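Local coordinates for formiminoglutamase (Trypanosoma cruzi, PDB 4MYK), which probably hydrolyses N-formimino-L-glutamate to glutamate and formamide, as a manganese-dependent enzyme of the arginase family, at residues R17-S20 against L21-A24; G269-P272 against T273-M276; A57-R60 against F61-R65; S239-S242 against S243-P246. The protein carries 1 engineered substitution. All blocks are in the same frame, centred on the assembly; numbering follows the deposited sequence.

In the fold
Along the chain the order is contact 1, contact 3, contact 4 and contact 2, all in the arginase/deacetylase alpha/beta fold with its central parallel sheet. Contacts 1 and 3 are neighbours, with centres about 13 Å apart: the turns of 17-24 touch the end of helix 55-63, where Leu-63 meets Phe-22 and Arg-65 O binds Arg-17. Contact 4 lies in the loop after strand 231-236, about 19 Å from contact 3 between centres. Contact 2 closes the same beta-alpha-beta unit, where helix 258-270 turns into strand 274-280; its centre is about 25 Å from that of contact 4, across the chain's centre. Of the four, contact 4 lies near the manganese site.

Contact 1 (R17-S20 against L21-A24); sequences RLLS and LFSA
Leu-21 and Phe-22 close the last two of three successive turns, back onto Leu-18 and Leu-19, in the N-terminal lead-in to strand 32-37, each by a backbone bond from residue i+3 to residue i. Leu-21 N reaches Leu-18 O at 3.0 Å and Phe-22 N reaches Leu-19 O at 3.2 Å; in both, the donor stands well above the carbonyl plane. On the buried side, Leu-18 CD2 meets Leu-21 CD1 at 4.1 Å. The Phe-22 ring turns its edge to the two carbonyls: CD1 comes within 3.4 Å of Leu-18 O, while Leu-19 O lies in the ring plane. A chi1 of -73°, with CG anti to the carbonyl carbon, lays the ring back alongside the turns.

Further out, Leu-18 leans on Val-296 and Tyr-300 of helix 290-306, and Leu-21 and Phe-22 both rest on Leu-83 of strand 83-88. Phe-22 is the centre of an inverse gamma turn, whose bond from Ser-23 N to Leu-21 O is weak. The first of the three turns is closed by Ser-20 N on Arg-17 O, and that oxygen is gripped a second time by Ser-20 OG, the hydroxyl lying in the carbonyl plane at 2.6 Å from Arg-17 O.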
loop_
_atom_site.group_PDB
_atom_site.type_symbol
_atom_site.label_atom_id
_atom_site.label_comp_id
_atom_site.label_asym_id
_atom_site.label_seq_id
_atom_site.Cartn_x
_atom_site.Cartn_y
_atom_site.Cartn_z
ATOM N N ARG A 17 25.739 -10.038 -5.527
ATOM C CA ARG A 17 24.372 -10.375 -5.140
ATOM C C ARG A 17 24.082 -11.877 -5.181
ATOM O O ARG A 17 24.996 -12.678 -5.266
ATOM C CB ARG A 17 23.364 -9.578 -5.963
ATOM C CG ARG A 17 23.417 -8.091 -5.648
ATOM C CD ARG A 17 22.452 -7.293 -6.498
ATOM N NE ARG A 17 22.411 -5.896 -6.072
ATOM C CZ ARG A 17 21.440 -5.041 -6.384
ATOM N NH1 ARG A 17 20.414 -5.436 -7.131
ATOM N NH2 ARG A 17 21.493 -3.787 -5.945
ATOM N N LEU A 18 22.811 -12.253 -5.091
ATOM C CA LEU A 18 22.437 -13.664 -4.982
ATOM C C LEU A 18 23.077 -14.519 -6.057
ATOM O O LEU A 18 23.493 -15.645 -5.793
ATOM C CB LEU A 18 20.913 -13.840 -5.001
ATOM C CG LEU A 18 20.169 -13.542 -3.693
ATOM C CD1 LEU A 18 18.717 -13.202 -3.964
ATOM C CD2 LEU A 18 20.283 -14.713 -2.734
ATOM N N LEU A 19 23.151 -13.980 -7.269
ATOM C CA LEU A 19 23.785 -14.679 -8.388
ATOM C C LEU A 19 25.185 -15.238 -8.053
ATOM O O LEU A 19 25.538 -16.344 -8.472
ATOM C CB LEU A 19 23.848 -13.761 -9.606
ATOM C CG LEU A 19 24.255 -14.409 -10.922
ATOM C CD1 LEU A 19 23.446 -15.672 -11.131
ATOM C CD2 LEU A 19 24.056 -13.440 -12.062
ATOM N N SER A 20 25.963 -14.496 -7.269
ATOM C CA SER A 20 27.331 -14.902 -6.911
ATOM C C SER A 20 27.440 -16.130 -5.991
ATOM O O SER A 20 28.517 -16.713 -5.851
ATOM C CB SER A 20 28.079 -13.728 -6.283
ATOM O OG SER A 20 27.453 -13.336 -5.077
ATOM N N LEU A 21 26.331 -16.515 -5.363
ATOM C CA LEU A 21 26.318 -17.663 -4.459
ATOM C C LEU A 21 26.112 -18.969 -5.224
ATOM O O LEU A 21 26.294 -20.056 -4.672
ATOM C CB LEU A 21 25.226 -17.493 -3.397
ATOM C CG LEU A 21 25.288 -16.204 -2.575
ATOM C CD1 LEU A 21 24.040 -16.034 -1.738
ATOM C CD2 LEU A 21 26.529 -16.211 -1.711
ATOM N N PHE A 22 25.727 -18.845 -6.497
ATOM C CA PHE A 22 25.578 -19.987 -7.400
ATOM C C PHE A 22 26.935 -20.452 -7.943
ATOM O O PHE A 22 27.170 -20.477 -9.149
ATOM C CB PHE A 22 24.637 -19.626 -8.549
ATOM C CG PHE A 22 23.190 -19.544 -8.143
ATOM C CD1 PHE A 22 22.656 -18.356 -7.680
ATOM C CD2 PHE A 22 22.366 -20.662 -8.223
ATOM C CE1 PHE A 22 21.316 -18.278 -7.301
ATOM C CE2 PHE A 22 21.036 -20.596 -7.848
ATOM C CZ PHE A 22 20.509 -19.402 -7.381
ATOM N N SER A 23 27.819 -20.815 -7.023
ATOM C CA SER A 23 29.183 -21.225 -7.337
ATOM C C SER A 23 29.331 -22.744 -7.192
ATOM O O SER A 23 30.371 -23.315 -7.526
ATOM C CB SER A 23 30.155 -20.511 -6.402
ATOM O OG SER A 23 29.812 -20.755 -5.047
ATOM N N ALA A 24 28.284 -23.385 -6.685
ATOM C CA ALA A 24 28.233 -24.833 -6.581
ATOM C C ALA A 24 28.162 -25.438 -7.980
ATOM O O ALA A 24 27.207 -25.203 -8.714
ATOM C CB ALA A 24 27.017 -25.259 -5.743
#

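Contact 2 (G269-P272 against T273-M276); sequences GKTP and TVMM
A type I beta turn from Thr-271 to Val-274 links helix 258-270 to strand 274-280, the second half of the beta-alpha-beta unit that starts at strand 231-236. One bond closes it: Val-274 N donates to Thr-271 O at 3.0 Å, with an N-H...O angle of 158° and the donor above the carbonyl plane. Pro-272 and Thr-273 form the corner.

The side chains at the two ends of the turn also meet. The methyl CG2 of Thr-271 comes to 3.6 Å from CG2 of Val-274 and to 3.3 Å from OG1 of Thr-273, touching a methyl and a hydroxyl at once. Its first torsion (chi1 -71°) explains the division of labour: CG2, opposite the backbone N, is sent into the turn, while OG1 stays beside that N and bonds back to Leu-267 O in the last turn of the helix. The Thr-273 hydroxyl has a weak bond of its own, to Gly-228 O. On the strand side Met-275 is bent at chi2 and chi3, which brings SD back to 3.5 Å from Pro-272 O.

Arg-309 bridges the two elements, NE donating to Gly-269 O on the helix and NH2 to Val-274 O on the strand. Thr-273 and Met-275 pair through their backbones with Thr-231 of strand 231-236, Val-274 packs on Phe-233 of that strand, and Met-275 and Met-276 rest against Met-132 of helix 125-135.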
loop_
_atom_site.group_PDB
_atom_site.type_symbol
_atom_site.label_atom_id
_atom_site.label_comp_id
_atom_site.label_asym_id
_atom_site.label_seq_id
_atom_site.Cartn_x
_atom_site.Cartn_y
_atom_site.Cartn_z
ATOM N N GLY A 269 14.531 -18.808 7.979
ATOM C CA GLY A 269 15.880 -19.129 7.543
ATOM C C GLY A 269 16.828 -19.428 8.689
ATOM O O GLY A 269 17.626 -20.364 8.615
ATOM N N LYS A 270 16.741 -18.634 9.752
ATOM C CA LYS A 270 17.604 -18.812 10.919
ATOM C C LYS A 270 17.109 -19.934 11.842
ATOM O O LYS A 270 17.823 -20.355 12.756
ATOM C CB LYS A 270 17.718 -17.497 11.696
ATOM C CG LYS A 270 16.459 -17.115 12.433
ATOM C CD LYS A 270 16.558 -15.712 12.958
ATOM C CE LYS A 270 17.721 -15.572 13.919
ATOM N NZ LYS A 270 17.348 -15.973 15.309
ATOM N N THR A 271 15.890 -20.412 11.591
ATOM C CA THR A 271 15.253 -21.462 12.400
ATOM C C THR A 271 15.623 -22.842 11.873
ATOM O O THR A 271 15.117 -23.264 10.838
ATOM C CB THR A 271 13.709 -21.308 12.410
ATOM O OG1 THR A 271 13.356 -20.163 13.195
ATOM C CG2 THR A 271 13.036 -22.541 12.998
ATOM N N PRO A 272 16.505 -23.543 12.595
ATOM C CA PRO A 272 17.152 -24.780 12.140
ATOM C C PRO A 272 16.205 -25.970 11.982
ATOM O O PRO A 272 16.552 -26.937 11.299
ATOM C CB PRO A 272 18.184 -25.056 13.236
ATOM C CG PRO A 272 17.655 -24.375 14.434
ATOM C CD PRO A 272 16.968 -23.137 13.930
ATOM N N THR A 273 15.028 -25.909 12.596
ATOM C CA THR A 273 14.036 -26.962 12.398
ATOM C C THR A 273 13.291 -26.824 11.063
ATOM O O THR A 273 12.585 -27.745 10.644
ATOM C CB THR A 273 13.011 -27.018 13.544
ATOM O OG1 THR A 273 12.364 -25.745 13.680
ATOM C CG2 THR A 273 13.700 -27.391 14.851
ATOM N N VAL A 274 13.433 -25.680 10.402
ATOM C CA VAL A 274 12.771 -25.489 9.114
ATOM C C VAL A 274 13.568 -26.164 7.995
ATOM O O VAL A 274 14.663 -25.712 7.633
ATOM C CB VAL A 274 12.543 -24.000 8.806
ATOM C CG1 VAL A 274 12.019 -23.820 7.387
ATOM C CG2 VAL A 274 11.571 -23.410 9.815
ATOM N N MET A 275 13.013 -27.240 7.441
ATOM C CA MET A 275 13.799 -28.131 6.591
ATOM C C MET A 275 13.530 -27.990 5.092
ATOM O O MET A 275 14.286 -28.500 4.259
ATOM C CB MET A 275 13.646 -29.584 7.060
ATOM C CG MET A 275 14.014 -29.789 8.532
ATOM S SD MET A 275 15.730 -29.369 8.912
ATOM C CE MET A 275 16.569 -30.662 8.001
ATOM N N MET A 276 12.455 -27.298 4.750
ATOM C CA MET A 276 12.235 -26.929 3.365
ATOM C C MET A 276 11.236 -25.799 3.310
ATOM O O MET A 276 10.612 -25.454 4.302
ATOM C CB MET A 276 11.758 -28.110 2.511
ATOM C CG MET A 276 10.259 -28.373 2.555
ATOM S SD MET A 276 9.646 -29.464 1.226
ATOM C CE MET A 276 9.569 -28.310 -0.148
#

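Contact 3 (A57-R60 against F61-R65); sequences AAFR and FFLQR
In helix 55-63 the Phe-62 ring turns an edge to Ala-58 one helical turn back, with CD2 at 3.4 Å from Ala-58 O, while Phe-61 CD1 lies over the centre of one face. Phe-62 also meets Tyr-289 edge-to-face. Phe-61 in turn carries the guanidinium of Arg-65 on one face: Arg-65 NH1 sits over the ring centre, and that planar group has Phe-61 O at its edge, to which NH1 is hydrogen-bonded. The arginine thus folds back over the exposed side of the helix.

On the buried side Leu-63 CD1 approaches Phe-59 CE1 at 4.2 Å, obliquely to the ring. Bonds from residue i+4 to residue i hold the backbone: Phe-61 N to Ala-57 O at 2.9 Å and Leu-63 N to Phe-59 O, also 2.9 Å, with a weak one from Phe-62 N to Ala-58 O between them. The guanidinium of Arg-60 leaves the helix to make salt bridges with Asp-85 and Asp-88 of strand 83-88, while Phe-62 packs on helix 290-306.

Arg-60 O takes two donors from the same residue. Gln-64 N comes to it at 3.3 Å, and the glutamine chain, bent at chi2 (-65°), curls its amide round so that Gln-64 NE2 reaches Arg-60 O at 2.7 Å from the opposite face of the carbonyl plane.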
loop_
_atom_site.group_PDB
_atom_site.type_symbol
_atom_site.label_atom_id
_atom_site.label_comp_id
_atom_site.label_asym_id
_atom_site.label_seq_id
_atom_site.Cartn_x
_atom_site.Cartn_y
_atom_site.Cartn_z
ATOM N N ALA A 57 9.688 -18.438 -13.957
ATOM C CA ALA A 57 10.482 -17.665 -14.912
ATOM C C ALA A 57 10.715 -16.242 -14.402
ATOM O O ALA A 57 11.825 -15.713 -14.456
ATOM C CB ALA A 57 9.793 -17.634 -16.266
ATOM N N ALA A 58 9.653 -15.633 -13.896
ATOM C CA ALA A 58 9.708 -14.278 -13.375
ATOM C C ALA A 58 10.574 -14.201 -12.113
ATOM O O ALA A 58 11.350 -13.273 -11.931
ATOM C CB ALA A 58 8.304 -13.788 -13.088
ATOM N N PHE A 59 10.416 -15.177 -11.232
ATOM C CA PHE A 59 11.284 -15.294 -10.078
ATOM C C PHE A 59 12.745 -15.360 -10.528
ATOM O O PHE A 59 13.591 -14.654 -9.980
ATOM C CB PHE A 59 10.922 -16.538 -9.279
ATOM C CG PHE A 59 11.722 -16.701 -8.019
ATOM C CD1 PHE A 59 12.971 -17.303 -8.045
ATOM C CD2 PHE A 59 11.225 -16.259 -6.808
ATOM C CE1 PHE A 59 13.696 -17.451 -6.895
ATOM C CE2 PHE A 59 11.952 -16.401 -5.666
ATOM C CZ PHE A 59 13.185 -17.000 -5.702
ATOM N N ARG A 60 13.034 -16.207 -11.524
ATOM C CA ARG A 60 14.407 -16.395 -12.025
ATOM C C ARG A 60 14.983 -15.130 -12.626
ATOM O O ARG A 60 16.180 -14.863 -12.502
ATOM C CB ARG A 60 14.489 -17.518 -13.062
ATOM C CG ARG A 60 14.510 -18.896 -12.445
ATOM C CD ARG A 60 14.802 -20.000 -13.436
ATOM N NE ARG A 60 14.872 -21.272 -12.730
ATOM C CZ ARG A 60 13.867 -22.136 -12.651
ATOM N NH1 ARG A 60 12.729 -21.881 -13.274
ATOM N NH2 ARG A 60 14.009 -23.260 -11.968
ATOM N N PHE A 61 14.125 -14.358 -13.282
ATOM C CA PHE A 61 14.555 -13.104 -13.872
ATOM C C PHE A 61 15.188 -12.213 -12.814
ATOM O O PHE A 61 16.309 -11.729 -12.986
ATOM C CB PHE A 61 13.390 -12.373 -14.534
ATOM C CG PHE A 61 13.810 -11.143 -15.287
ATOM C CD1 PHE A 61 13.849 -9.907 -14.658
ATOM C CD2 PHE A 61 14.185 -11.225 -16.620
ATOM C CE1 PHE A 61 14.241 -8.781 -15.353
ATOM C CE2 PHE A 61 14.581 -10.094 -17.313
ATOM C CZ PHE A 61 14.609 -8.879 -16.679
ATOM N N PHE A 62 14.472 -12.007 -11.714
ATOM C CA PHE A 62 14.955 -11.116 -10.667
ATOM C C PHE A 62 16.003 -11.789 -9.796
ATOM O O PHE A 62 16.834 -11.123 -9.186
ATOM C CB PHE A 62 13.784 -10.503 -9.882
ATOM C CG PHE A 62 12.984 -9.527 -10.706
ATOM C CD1 PHE A 62 13.390 -8.202 -10.820
ATOM C CD2 PHE A 62 11.871 -9.947 -11.430
ATOM C CE1 PHE A 62 12.680 -7.302 -11.615
ATOM C CE2 PHE A 62 11.162 -9.058 -12.227
ATOM C CZ PHE A 62 11.568 -7.735 -12.318
ATOM N N LEU A 63 15.982 -13.116 -9.777
ATOM C CA LEU A 63 17.003 -13.878 -9.071
ATOM C C LEU A 63 18.396 -13.500 -9.560
ATOM O O LEU A 63 19.353 -13.438 -8.771
ATOM C CB LEU A 63 16.793 -15.382 -9.263
ATOM C CG LEU A 63 17.843 -16.265 -8.577
ATOM C CD1 LEU A 63 17.737 -16.208 -7.047
ATOM C CD2 LEU A 63 17.730 -17.696 -9.068
ATOM N N GLN A 64 18.509 -13.253 -10.865
ATOM C CA GLN A 64 19.805 -12.931 -11.464
ATOM C C GLN A 64 20.258 -11.527 -11.089
ATOM O O GLN A 64 21.379 -11.150 -11.388
ATOM C CB GLN A 64 19.772 -13.034 -12.997
ATOM C CG GLN A 64 18.905 -14.120 -13.572
ATOM C CD GLN A 64 19.382 -15.507 -13.214
ATOM O OE1 GLN A 64 20.577 -15.799 -13.263
ATOM N NE2 GLN A 64 18.441 -16.382 -12.858
ATOM N N ARG A 65 19.394 -10.765 -10.422
ATOM C CA ARG A 65 19.600 -9.328 -10.270
ATOM C C ARG A 65 19.579 -8.763 -8.849
ATOM O O ARG A 65 20.074 -7.666 -8.623
ATOM C CB ARG A 65 18.555 -8.584 -11.090
ATOM C CG ARG A 65 18.627 -8.871 -12.558
ATOM C CD ARG A 65 17.418 -8.335 -13.299
ATOM N NE ARG A 65 17.669 -8.325 -14.735
ATOM C CZ ARG A 65 17.645 -9.412 -15.502
ATOM N NH1 ARG A 65 17.378 -10.595 -14.966
ATOM N NH2 ARG A 65 17.892 -9.316 -16.806
#

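Contact 4 (S239-S242 against S243-P246); sequences SLKS and SDMP
Two backbone hydrogen bonds converge on Lys-241 O and shape this loop after strand 231-236 into a tight turn. Met-245 N donates to Lys-241 O at 2.8 Å, in the carbonyl plane, and closes an alpha-turn; Asp-244 N adds a second bond to the same oxygen at 3.0 Å, from above that plane. A water adds to these, donating to Leu-240 O and Met-245 O. Met-245 O is also approached by a C-H group, Ser-242 CA lying 3.5 Å from Met-245 O with an almost straight angle of 171° at the hydrogen. Pro-246 CD lies 3.2 Å from Ser-242 O.

The apolar contact is Leu-240 CB against Met-245 CB at 3.6 Å, and Leu-240 CD2 extends the patch along the methionine chain.

The Lys-241 side chain, bent at chi2 and chi3, curls past Ser-243 OG, so that both CG and CE touch it, CE at 3.2 Å from Ser-243 OG. Its NZ stays 5.2 Å from Asp-244 OD2, a distance at which attraction would be only long-range, and OD2 instead accepts from Ala-258 N at the start of helix 258-270.

Ser-242 OG bonds to Ala-252 O and to Arg-290 of a neighbouring subunit; Ser-243 packs on Asp-244 of that subunit, and Asp-244 on Ser-243 of another. With Lys-241 O, Leu-240 O, Met-245 O, Ser-242 OG and Asp-244 OD2 all engaged, and Ser-239 OG bonded to Asp-236 O, the chemistry probably holds the loop near the manganese ligands Asp-236 and Asp-238.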
loop_
_atom_site.group_PDB
_atom_site.type_symbol
_atom_site.label_atom_id
_atom_site.label_comp_id
_atom_site.label_asym_id
_atom_site.label_seq_id
_atom_site.Cartn_x
_atom_site.Cartn_y
_atom_site.Cartn_z
ATOM N N SER A 239 -1.113 -14.304 0.563
ATOM C CA SER A 239 -1.324 -13.957 1.966
ATOM C C SER A 239 -0.841 -12.531 2.267
ATOM O O SER A 239 -1.035 -12.012 3.366
ATOM C CB SER A 239 -0.586 -14.944 2.856
ATOM O OG SER A 239 0.801 -14.832 2.646
ATOM N N LEU A 240 -0.171 -11.913 1.297
ATOM C CA LEU A 240 0.232 -10.512 1.411
ATOM C C LEU A 240 -0.844 -9.636 0.790
ATOM O O LEU A 240 -1.528 -10.043 -0.146
ATOM C CB LEU A 240 1.549 -10.250 0.677
ATOM C CG LEU A 240 2.903 -10.701 1.230
ATOM C CD1 LEU A 240 3.033 -12.217 1.268
ATOM C CD2 LEU A 240 3.994 -10.076 0.370
ATOM N N LYS A 241 -0.977 -8.424 1.303
ATOM C CA LYS A 241 -1.904 -7.456 0.737
ATOM C C LYS A 241 -1.507 -7.121 -0.705
ATOM O O LYS A 241 -0.332 -6.942 -1.019
ATOM C CB LYS A 241 -1.913 -6.193 1.586
ATOM C CG LYS A 241 -0.547 -5.586 1.736
ATOM C CD LYS A 241 -0.395 -4.942 3.089
ATOM C CE LYS A 241 -1.089 -3.607 3.141
ATOM N NZ LYS A 241 -0.939 -3.028 4.501
ATOM N N SER A 242 -2.507 -7.037 -1.575
ATOM C CA SER A 242 -2.273 -6.732 -2.977
ATOM C C SER A 242 -1.679 -5.341 -3.200
ATOM O O SER A 242 -1.186 -5.052 -4.284
ATOM C CB SER A 242 -3.561 -6.896 -3.802
ATOM O OG SER A 242 -4.637 -6.129 -3.273
ATOM N N SER A 243 -1.726 -4.481 -2.193
ATOM C CA SER A 243 -1.054 -3.192 -2.321
ATOM C C SER A 243 0.469 -3.373 -2.465
ATOM O O SER A 243 1.122 -2.615 -3.190
ATOM C CB SER A 243 -1.392 -2.263 -1.152
ATOM O OG SER A 243 -0.895 -2.763 0.071
ATOM N N ASP A 244 1.013 -4.374 -1.766
ATOM C CA ASP A 244 2.426 -4.776 -1.878
ATOM C C ASP A 244 2.646 -5.906 -2.888
ATOM O O ASP A 244 3.689 -5.980 -3.545
ATOM C CB ASP A 244 2.960 -5.267 -0.529
ATOM C CG ASP A 244 3.255 -4.150 0.412
ATOM O OD1 ASP A 244 3.503 -3.030 -0.068
ATOM O OD2 ASP A 244 3.240 -4.394 1.632
ATOM N N MET A 245 1.667 -6.798 -2.986
ATOM C CA MET A 245 1.835 -8.030 -3.733
ATOM C C MET A 245 0.632 -8.262 -4.646
ATOM O O MET A 245 -0.179 -9.144 -4.390
ATOM C CB MET A 245 2.009 -9.187 -2.746
ATOM C CG MET A 245 2.568 -10.473 -3.333
ATOM S SD MET A 245 4.160 -10.198 -4.116
ATOM C CE MET A 245 5.010 -11.718 -3.697
ATOM N N PRO A 246 0.501 -7.448 -5.709
ATOM C CA PRO A 246 -0.659 -7.575 -6.609
ATOM C C PRO A 246 -0.583 -8.752 -7.603
ATOM O O PRO A 246 -1.621 -9.193 -8.103
ATOM C CB PRO A 246 -0.684 -6.234 -7.353
ATOM C CG PRO A 246 0.706 -5.732 -7.283
ATOM C CD PRO A 246 1.276 -6.222 -5.967
HETATM O O HOH W 1 -2.385 -10.383 -2.778
#